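Local coordinates for 5-Carboxyvanillate Decarboxylase (Novosphingobium aromaticivorans, PDB 4QRN), which probably removes a carboxyl group from 5-carboxyvanillate as a metal-dependent member of the amidohydrolase family, here with manganese and a nitro-substituted inhibitor bound, at residues R198-I209 with Y254-G262; I148-Q156 with F174-Q184. All blocks are in the same frame, centred on the assembly; numbering follows the deposited sequence. Where two conformers were deposited one is given.

Contact 1 of 2, residues R198-I209 with Y254-G262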
loop_
_atom_site.group_PDB
_atom_site.type_symbol
_atom_site.label_atom_id
_atom_site.label_comp_id
_atom_site.label_asym_id
_atom_site.label_seq_id
_atom_site.Cartn_x
_atom_site.Cartn_y
_atom_site.Cartn_z
ATOM N N ARG A 198 -3.929 5.874 -27.101
ATOM C CA ARG A 198 -4.694 6.098 -28.324
ATOM C C ARG A 198 -4.995 4.752 -28.986
ATOM O O ARG A 198 -6.124 4.513 -29.439
ATOM C CB ARG A 198 -3.933 7.009 -29.282
ATOM C CG ARG A 198 -3.926 8.479 -28.844
ATOM C CD ARG A 198 -5.222 9.243 -29.111
ATOM N NE ARG A 198 -5.437 9.371 -30.550
ATOM C CZ ARG A 198 -4.806 10.244 -31.327
ATOM N NH1 ARG A 198 -4.004 11.154 -30.787
ATOM N NH2 ARG A 198 -5.002 10.216 -32.643
ATOM N N ALA A 199 -4.009 3.866 -29.045
ATOM C CA ALA A 199 -4.201 2.579 -29.694
ATOM C C ALA A 199 -5.172 1.688 -28.929
ATOM O O ALA A 199 -6.001 1.019 -29.544
ATOM C CB ALA A 199 -2.853 1.877 -29.887
ATOM N N LEU A 200 -5.072 1.666 -27.599
ATOM C CA LEU A 200 -5.997 0.869 -26.792
ATOM C C LEU A 200 -7.437 1.298 -27.009
ATOM O O LEU A 200 -8.323 0.457 -27.095
ATOM C CB LEU A 200 -5.642 0.985 -25.300
ATOM C CG LEU A 200 -4.365 0.259 -24.898
ATOM C CD1 LEU A 200 -3.868 0.764 -23.532
ATOM C CD2 LEU A 200 -4.646 -1.229 -24.877
ATOM N N VAL A 201 -7.662 2.601 -27.117
ATOM C CA VAL A 201 -9.019 3.069 -27.339
ATOM C C VAL A 201 -9.463 2.719 -28.766
ATOM O O VAL A 201 -10.614 2.345 -28.978
ATOM C CB VAL A 201 -9.110 4.570 -27.038
ATOM C CG1 VAL A 201 -10.412 5.197 -27.581
ATOM C CG2 VAL A 201 -8.941 4.808 -25.518
ATOM N N GLU A 202 -8.560 2.814 -29.741
ATOM C CA GLU A 202 -8.885 2.432 -31.124
ATOM C C GLU A 202 -9.323 0.967 -31.239
ATOM O O GLU A 202 -10.270 0.655 -31.949
ATOM C CB GLU A 202 -7.695 2.687 -32.045
ATOM C CG GLU A 202 -7.461 4.172 -32.311
ATOM C CD GLU A 202 -6.087 4.521 -32.861
ATOM O OE1 GLU A 202 -5.244 3.619 -33.058
ATOM O OE2 GLU A 202 -5.860 5.724 -33.105
ATOM N N VAL A 203 -8.615 0.063 -30.572
ATOM C CA VAL A 203 -8.991 -1.353 -30.606
ATOM C C VAL A 203 -10.025 -1.704 -29.530
ATOM O O VAL A 203 -10.563 -2.814 -29.516
ATOM C CB VAL A 203 -7.766 -2.312 -30.480
ATOM C CG1 VAL A 203 -6.767 -2.095 -31.642
ATOM C CG2 VAL A 203 -7.090 -2.185 -29.129
ATOM N N ASP A 204 -10.328 -0.734 -28.665
ATOM C CA ASP A 204 -11.258 -0.885 -27.532
ATOM C C ASP A 204 -10.921 -2.069 -26.634
ATOM O O ASP A 204 -11.774 -2.903 -26.344
ATOM C CB ASP A 204 -12.713 -0.969 -28.013
ATOM C CG ASP A 204 -13.707 -0.834 -26.879
ATOM O OD1 ASP A 204 -13.415 -0.114 -25.896
ATOM O OD2 ASP A 204 -14.767 -1.485 -26.961
ATOM N N GLN A 205 -9.669 -2.133 -26.202
ATOM C CA GLN A 205 -9.234 -3.235 -25.365
ATOM C C GLN A 205 -8.694 -2.714 -24.046
ATOM O O GLN A 205 -8.210 -1.577 -23.977
ATOM C CB GLN A 205 -8.161 -4.054 -26.062
ATOM C CG GLN A 205 -8.728 -4.835 -27.219
ATOM C CD GLN A 205 -7.726 -5.777 -27.837
ATOM O OE1 GLN A 205 -6.523 -5.554 -27.741
ATOM N NE2 GLN A 205 -8.214 -6.847 -28.484
ATOM N N PRO A 206 -8.739 -3.562 -23.015
ATOM C CA PRO A 206 -8.208 -3.161 -21.712
ATOM C C PRO A 206 -6.702 -3.257 -21.649
ATOM O O PRO A 206 -6.059 -4.068 -22.338
ATOM C CB PRO A 206 -8.825 -4.192 -20.763
ATOM C CG PRO A 206 -8.982 -5.419 -21.642
ATOM C CD PRO A 206 -9.385 -4.889 -22.971
ATOM N N LEU A 207 -6.158 -2.428 -20.765
ATOM C CA LEU A 207 -4.773 -2.477 -20.351
ATOM C C LEU A 207 -4.700 -3.129 -18.989
ATOM O O LEU A 207 -5.350 -2.642 -18.053
ATOM C CB LEU A 207 -4.242 -1.049 -20.231
ATOM C CG LEU A 207 -2.873 -0.916 -19.571
ATOM C CD1 LEU A 207 -1.771 -1.681 -20.349
ATOM C CD2 LEU A 207 -2.507 0.547 -19.429
ATOM N N TYR A 208 -3.912 -4.192 -18.837
ATOM C CA TYR A 208 -3.629 -4.759 -17.513
ATOM C C TYR A 208 -2.280 -4.185 -17.061
ATOM O O TYR A 208 -1.258 -4.416 -17.725
ATOM C CB TYR A 208 -3.588 -6.289 -17.622
ATOM C CG TYR A 208 -3.831 -7.028 -16.308
ATOM C CD1 TYR A 208 -2.954 -6.931 -15.230
ATOM C CD2 TYR A 208 -4.956 -7.823 -16.144
ATOM C CE1 TYR A 208 -3.195 -7.613 -14.032
ATOM C CE2 TYR A 208 -5.187 -8.526 -14.971
ATOM C CZ TYR A 208 -4.302 -8.422 -13.921
ATOM O OH TYR A 208 -4.559 -9.118 -12.762
ATOM N N ILE A 209 -2.275 -3.407 -15.975
ATOM C CA ILE A 209 -1.003 -2.934 -15.420
ATOM C C ILE A 209 -0.610 -3.941 -14.356
ATOM O O ILE A 209 -1.198 -3.994 -13.273
ATOM C CB ILE A 209 -1.056 -1.515 -14.861
ATOM C CG1 ILE A 209 -1.485 -0.539 -15.948
ATOM C CG2 ILE A 209 0.350 -1.138 -14.345
ATOM C CD1 ILE A 209 -1.578 0.914 -15.497
ATOM N N TYR A 254 -9.641 9.738 -21.896
ATOM C CA TYR A 254 -10.063 8.512 -22.575
ATOM C C TYR A 254 -11.173 7.839 -21.764
ATOM O O TYR A 254 -10.926 6.866 -21.051
ATOM C CB TYR A 254 -8.868 7.558 -22.735
ATOM C CG TYR A 254 -7.765 8.157 -23.572
ATOM C CD1 TYR A 254 -7.994 8.474 -24.913
ATOM C CD2 TYR A 254 -6.521 8.448 -23.030
ATOM C CE1 TYR A 254 -7.006 9.039 -25.687
ATOM C CE2 TYR A 254 -5.524 9.017 -23.806
ATOM C CZ TYR A 254 -5.775 9.318 -25.127
ATOM O OH TYR A 254 -4.802 9.898 -25.919
ATOM N N PRO A 255 -12.409 8.346 -21.862
ATOM C CA PRO A 255 -13.473 7.841 -20.983
ATOM C C PRO A 255 -13.818 6.380 -21.201
ATOM O O PRO A 255 -14.353 5.760 -20.280
ATOM C CB PRO A 255 -14.674 8.742 -21.329
ATOM C CG PRO A 255 -14.073 9.947 -21.933
ATOM C CD PRO A 255 -12.826 9.539 -22.608
ATOM N N SER A 256 -13.534 5.822 -22.373
ATOM C CA SER A 256 -13.834 4.407 -22.597
ATOM C C SER A 256 -12.771 3.471 -22.025
ATOM O O SER A 256 -13.021 2.276 -21.906
ATOM C CB SER A 256 -14.002 4.106 -24.083
ATOM O OG SER A 256 -12.780 4.164 -24.787
ATOM N N LEU A 257 -11.595 3.997 -21.706
ATOM C CA LEU A 257 -10.475 3.126 -21.341
ATOM C C LEU A 257 -10.720 2.353 -20.059
ATOM O O LEU A 257 -11.119 2.936 -19.048
ATOM C CB LEU A 257 -9.229 3.990 -21.185
ATOM C CG LEU A 257 -7.944 3.281 -20.774
ATOM C CD1 LEU A 257 -7.443 2.391 -21.894
ATOM C CD2 LEU A 257 -6.900 4.319 -20.382
ATOM N N GLN A 258 -10.451 1.051 -20.109
ATOM C CA GLN A 258 -10.501 0.205 -18.928
ATOM C C GLN A 258 -9.078 -0.216 -18.575
ATOM O O GLN A 258 -8.350 -0.722 -19.429
ATOM C CB GLN A 258 -11.343 -1.052 -19.174
ATOM C CG GLN A 258 -12.775 -0.730 -19.605
ATOM C CD GLN A 258 -13.542 0.016 -18.526
ATOM O OE1 GLN A 258 -13.613 -0.444 -17.388
ATOM N NE2 GLN A 258 -14.080 1.197 -18.858
ATOM N N ILE A 259 -8.705 -0.006 -17.307
ATOM C CA ILE A 259 -7.437 -0.494 -16.778
ATOM C C ILE A 259 -7.726 -1.545 -15.723
ATOM O O ILE A 259 -8.494 -1.310 -14.784
ATOM C CB ILE A 259 -6.543 0.625 -16.212
ATOM C CG1 ILE A 259 -6.212 1.631 -17.322
ATOM C CG2 ILE A 259 -5.266 -0.007 -15.592
ATOM C CD1 ILE A 259 -5.302 2.798 -16.881
ATOM N N MET A 260 -7.104 -2.714 -15.897
ATOM C CA MET A 260 -7.165 -3.825 -14.957
ATOM C C MET A 260 -5.913 -3.870 -14.099
ATOM O O MET A 260 -4.819 -3.649 -14.605
ATOM C CB MET A 260 -7.252 -5.136 -15.749
ATOM C CG MET A 260 -8.481 -5.291 -16.603
ATOM S SD MET A 260 -8.305 -6.681 -17.743
ATOM C CE MET A 260 -9.958 -6.763 -18.378
ATOM N N VAL A 261 -6.098 -4.171 -12.818
ATOM C CA VAL A 261 -4.982 -4.486 -11.934
ATOM C C VAL A 261 -5.358 -5.703 -11.103
ATOM O O VAL A 261 -6.541 -6.003 -10.881
ATOM C CB VAL A 261 -4.582 -3.320 -11.015
ATOM C CG1 VAL A 261 -3.952 -2.182 -11.811
ATOM C CG2 VAL A 261 -5.780 -2.832 -10.212
ATOM N N GLY A 262 -4.329 -6.411 -10.670
ATOM C CA GLY A 262 -4.466 -7.593 -9.851
ATOM C C GLY A 262 -4.368 -7.302 -8.367
ATOM O O GLY A 262 -4.493 -6.165 -7.901
HETATM O O HOH W 1 -3.903 12.118 -28.034
HETATM O O HOH W 2 -11.478 1.607 -24.869
HETATM O O HOH W 3 -10.227 0.002 -22.881
HETATM O O HOH W 4 -1.671 -5.664 -11.120
#
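Strands 207-209 and 259-261 run parallel, with an angle of 34° between them, and exchange three backbone bonds: Leu207 N to Gln258 O at 3.1 Å, Met260 N to Leu207 O at 2.8 Å and Ile209 N to Met260 O at 2.9 Å. Neighbouring strands of a parallel barrel wall present their side chains in matched layers, and this pair follows the rule. On one face Tyr208 and Met260 cross at about a right angle. The tyrosine CG lies anti to its own nitrogen (chi1 -158°), which carries the ring along the neighbouring strand until Met260 O sits over one ring face. Met260 CB comes to 3.6 Å from Tyr208 CD2, and SD stands obliquely to the ring in a Met-aromatic contact. Extended beyond CG, the methionine runs beside Pro206, its CE 3.7 Å from the proline CG. On the face that carries Leu207 and Ile259, Ile209 CD1 rests against Ile259 CG2 at 3.8 Å. At the far end the helix closes in a Schellman motif with Asp204 as C-prime residue. Before it, Val201 sets CG2 against the Tyr254 ring, 3.8 Å from CD1, while Arg198 brings CD in at the ring's edge, 3.3 Å from the Tyr254 hydroxyl OH. A water links that hydroxyl to Arg198 NH1, and Asp194 bonds it too. Two further waters bridge Gln205 O to Gln258 N and Ile209 O to Gly262 N, one at each end of the strand pair. Tyr208 OH hydrogen-bonds Glu41, a manganese ligand, and Thr309. Within the five-stranded sheet, strand 207-209 lies between 177-179 and 259-261; helix 233-248 packs on Ile209, Ile259 and Val261, and Phe197 of helix 194-203 touches Leu207, Tyr254 and Leu257.

Contact 2 of 2, residues I148-Q156 with F174-Q184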
loop_
_atom_site.group_PDB
_atom_site.type_symbol
_atom_site.label_atom_id
_atom_site.label_comp_id
_atom_site.label_asym_id
_atom_site.label_seq_id
_atom_site.Cartn_x
_atom_site.Cartn_y
_atom_site.Cartn_z
ATOM N N ILE A 148 -5.893 -17.807 -23.731
ATOM C CA ILE A 148 -6.271 -16.515 -24.271
ATOM C C ILE A 148 -5.072 -15.607 -24.084
ATOM O O ILE A 148 -4.439 -15.654 -23.030
ATOM C CB ILE A 148 -7.483 -15.942 -23.488
ATOM C CG1 ILE A 148 -8.675 -16.898 -23.588
ATOM C CG2 ILE A 148 -7.844 -14.535 -23.974
ATOM C CD1 ILE A 148 -9.655 -16.772 -22.425
ATOM N N GLY A 149 -4.747 -14.782 -25.069
ATOM C CA GLY A 149 -3.544 -13.986 -24.970
ATOM C C GLY A 149 -3.744 -12.504 -24.720
ATOM O O GLY A 149 -4.669 -11.868 -25.262
ATOM N N MET A 150 -2.807 -11.942 -23.946
ATOM C CA MET A 150 -2.589 -10.502 -23.814
ATOM C C MET A 150 -1.214 -10.224 -24.422
ATOM O O MET A 150 -0.252 -10.931 -24.137
ATOM C CB MET A 150 -2.609 -10.076 -22.341
ATOM C CG MET A 150 -3.960 -10.300 -21.667
ATOM S SD MET A 150 -5.241 -9.138 -22.163
ATOM C CE MET A 150 -4.964 -7.819 -20.975
ATOM N N GLY A 151 -1.116 -9.191 -25.245
ATOM C CA GLY A 151 0.161 -8.864 -25.845
ATOM C C GLY A 151 1.120 -8.186 -24.890
ATOM O O GLY A 151 0.716 -7.559 -23.895
ATOM N N THR A 152 2.404 -8.288 -25.240
ATOM C CA THR A 152 3.476 -7.558 -24.573
ATOM C C THR A 152 3.999 -6.478 -25.510
ATOM O O THR A 152 4.004 -6.669 -26.738
ATOM C CB THR A 152 4.608 -8.538 -24.116
ATOM O OG1 THR A 152 5.290 -8.023 -22.976
ATOM C CG2 THR A 152 5.630 -8.839 -25.202
ATOM N N VAL A 153 4.407 -5.348 -24.947
ATOM C CA VAL A 153 4.873 -4.239 -25.764
ATOM C C VAL A 153 6.200 -3.694 -25.213
ATOM O O VAL A 153 6.783 -4.240 -24.280
ATOM C CB VAL A 153 3.785 -3.130 -25.944
ATOM C CG1 VAL A 153 2.545 -3.703 -26.637
ATOM C CG2 VAL A 153 3.416 -2.457 -24.618
ATOM N N ALA A 154 6.682 -2.624 -25.850
ATOM C CA ALA A 154 7.967 -2.022 -25.520
ATOM C C ALA A 154 7.744 -0.527 -25.406
ATOM O O ALA A 154 7.951 0.204 -26.363
ATOM C CB ALA A 154 9.015 -2.358 -26.600
ATOM N N PRO A 155 7.285 -0.046 -24.238
ATOM C CA PRO A 155 6.889 1.363 -24.115
ATOM C C PRO A 155 8.035 2.320 -24.334
ATOM O O PRO A 155 7.787 3.507 -24.541
ATOM C CB PRO A 155 6.322 1.449 -22.697
ATOM C CG PRO A 155 5.866 0.043 -22.404
ATOM C CD PRO A 155 6.946 -0.803 -23.014
ATOM N N GLN A 156 9.270 1.828 -24.302
ATOM C CA GLN A 156 10.400 2.630 -24.762
ATOM C C GLN A 156 10.173 3.184 -26.164
ATOM O O GLN A 156 10.751 4.213 -26.534
ATOM C CB GLN A 156 11.682 1.791 -24.927
ATOM C CG GLN A 156 12.173 0.943 -23.793
ATOM C CD GLN A 156 11.661 -0.489 -23.860
ATOM O OE1 GLN A 156 10.455 -0.723 -23.906
ATOM N NE2 GLN A 156 12.580 -1.459 -23.834
ATOM N N PHE A 174 -5.444 -11.455 -29.761
ATOM C CA PHE A 174 -5.275 -11.081 -28.370
ATOM C C PHE A 174 -6.415 -10.193 -27.909
ATOM O O PHE A 174 -7.098 -9.545 -28.713
ATOM C CB PHE A 174 -3.961 -10.345 -28.173
ATOM C CG PHE A 174 -2.720 -11.188 -28.383
ATOM C CD1 PHE A 174 -2.755 -12.581 -28.469
ATOM C CD2 PHE A 174 -1.496 -10.551 -28.465
ATOM C CE1 PHE A 174 -1.588 -13.313 -28.626
ATOM C CE2 PHE A 174 -0.315 -11.276 -28.623
ATOM C CZ PHE A 174 -0.369 -12.665 -28.719
ATOM N N LYS A 175 -6.602 -10.147 -26.591
ATOM C CA LYS A 175 -7.748 -9.455 -25.986
ATOM C C LYS A 175 -7.366 -8.150 -25.311
ATOM O O LYS A 175 -8.228 -7.423 -24.822
ATOM C CB LYS A 175 -8.451 -10.403 -25.012
ATOM C CG LYS A 175 -9.024 -11.626 -25.707
ATOM C CD LYS A 175 -10.060 -11.292 -26.767
ATOM C CE LYS A 175 -10.689 -12.554 -27.321
ATOM N NZ LYS A 175 -11.787 -12.203 -28.250
ATOM N N GLY A 176 -6.083 -7.802 -25.328
ATOM C CA GLY A 176 -5.589 -6.578 -24.712
ATOM C C GLY A 176 -4.101 -6.731 -24.558
ATOM O O GLY A 176 -3.498 -7.595 -25.208
ATOM N N ILE A 177 -3.510 -5.888 -23.710
ATOM C CA ILE A 177 -2.078 -5.946 -23.453
ATOM C C ILE A 177 -1.848 -5.843 -21.946
ATOM O O ILE A 177 -2.646 -5.265 -21.196
ATOM C CB ILE A 177 -1.211 -4.870 -24.192
ATOM C CG1 ILE A 177 -1.614 -3.448 -23.754
ATOM C CG2 ILE A 177 -1.289 -5.078 -25.712
ATOM C CD1 ILE A 177 -0.621 -2.398 -24.143
ATOM N N GLN A 178 -0.717 -6.424 -21.540
ATOM C CA GLN A 178 -0.206 -6.246 -20.187
ATOM C C GLN A 178 1.056 -5.412 -20.249
ATOM O O GLN A 178 1.976 -5.733 -21.001
ATOM C CB GLN A 178 0.107 -7.612 -19.556
ATOM C CG GLN A 178 0.763 -7.473 -18.173
ATOM C CD GLN A 178 0.928 -8.808 -17.500
ATOM O OE1 GLN A 178 -0.060 -9.443 -17.123
ATOM N NE2 GLN A 178 2.179 -9.252 -17.347
ATOM N N ILE A 179 1.103 -4.339 -19.452
ATOM C CA ILE A 179 2.322 -3.564 -19.268
ATOM C C ILE A 179 2.754 -3.791 -17.826
ATOM O O ILE A 179 1.948 -3.695 -16.890
ATOM C CB ILE A 179 2.115 -2.067 -19.586
ATOM C CG1 ILE A 179 1.838 -1.905 -21.090
ATOM C CG2 ILE A 179 3.350 -1.238 -19.143
ATOM C CD1 ILE A 179 1.613 -0.459 -21.541
ATOM N N ASN A 180 4.030 -4.121 -17.654
ATOM C CA ASN A 180 4.614 -4.481 -16.369
ATOM C C ASN A 180 5.089 -3.235 -15.663
ATOM O O ASN A 180 6.284 -3.012 -15.451
ATOM C CB ASN A 180 5.717 -5.494 -16.633
ATOM C CG ASN A 180 5.193 -6.644 -17.405
ATOM O OD1 ASN A 180 4.351 -7.379 -16.885
ATOM N ND2 ASN A 180 5.620 -6.784 -18.673
ATOM N N SER A 181 4.126 -2.381 -15.345
ATOM C CA SER A 181 4.318 -1.124 -14.657
ATOM C C SER A 181 5.406 -0.287 -15.332
ATOM O O SER A 181 5.324 -0.101 -16.544
ATOM C CB SER A 181 4.470 -1.328 -13.146
ATOM O OG SER A 181 4.098 -0.143 -12.495
ATOM N N HIS A 182 6.331 0.318 -14.578
ATOM C CA HIS A 182 7.227 1.317 -15.163
ATOM C C HIS A 182 8.093 0.740 -16.291
ATOM O O HIS A 182 8.356 -0.461 -16.369
ATOM C CB HIS A 182 8.150 1.926 -14.082
ATOM C CG HIS A 182 9.223 1.001 -13.617
ATOM N ND1 HIS A 182 10.501 1.009 -14.144
ATOM C CD2 HIS A 182 9.194 0.028 -12.671
ATOM C CE1 HIS A 182 11.211 0.066 -13.539
ATOM N NE2 HIS A 182 10.444 -0.536 -12.636
ATOM N N THR A 183 8.548 1.643 -17.159
ATOM C CA THR A 183 9.560 1.291 -18.140
ATOM C C THR A 183 10.784 2.127 -17.847
ATOM O O THR A 183 10.773 3.356 -18.024
ATOM C CB THR A 183 9.046 1.495 -19.594
ATOM O OG1 THR A 183 8.029 0.527 -19.849
ATOM C CG2 THR A 183 10.162 1.310 -20.625
ATOM N N GLN A 184 11.809 1.462 -17.325
ATOM C CA GLN A 184 13.078 2.134 -17.023
ATOM C C GLN A 184 12.857 3.396 -16.177
ATOM O O GLN A 184 13.477 4.438 -16.396
ATOM C CB GLN A 184 13.857 2.393 -18.314
ATOM C CG GLN A 184 14.249 1.066 -18.939
ATOM C CD GLN A 184 14.878 1.208 -20.300
ATOM O OE1 GLN A 184 15.786 2.011 -20.485
ATOM N NE2 GLN A 184 14.395 0.435 -21.266
HETATM O O HOH W 5 4.189 -8.569 -20.497
HETATM O O HOH W 6 4.314 -4.805 -22.142
#
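Residues 148-156 and 174-184 meet as successive beta arms of a beta-alpha-beta crossover through helix 158-170, part of the amidohydrolase barrel. Lys175 N gives a hydrogen bond to Gly149 O, Gly151 N to Gly176 O and Gln178 N to Gly151 O, at 2.9, 2.9 and 3.0 Å. Between these bonds, glycines make the hollows. The Phe174 ring settles on the backbone left bare by Gly149 and Gly151, with Met150 C over one face and CD2 3.5 Å from Gly151 CA; a side chain on Gly149 would run into CD1. An alanine in place of Phe174 would be likely to open a gap over this glycine-lined backbone and strip Asn133 and Leu136 of helix 122-142 of their ring neighbour. The reverse fit occurs at Gly176, where Met150, bent at both chi2 (-73°) and chi3, curls its SD to 3.5 Å from Gly176 N and lays CE near Ile177 O. Farther on, Val153 CG2 rests on Ile177 CD1 and Ile179 CG1, and the Pro155 ring presses on the Thr183 hydroxyl. Beyond the last direct backbone bond a water accepts from Val153 N and also lies within bonding distance of Gln178 O, and another joins Thr152 OG1 to Asn180 ND2, 2.9 Å from the latter.

Contact 2 closes before contact 1 opens along the chain, yet the two, with centres about 11 Å apart, share one continuous wall: strand 177-179 of contact 2 pairs with strand 207-209 of contact 1. Tyr208 N lies 2.9 Å from Ile177 O and Tyr208 O 2.9 Å from Ile179 N, both probable hydrogen bonds. Pro206 CD also packs on Lys175 O, at 3.3 Å. Both contacts border the metal site of Glu41, His210 and Asp336. The Tyr208 side chain comes within about 7 Å of the manganese, and that of Gln178 within about 3 Å of the His210 side chain; Tyr208 is thus a second-shell partner of Glu41, while Gln178 packs beside His210.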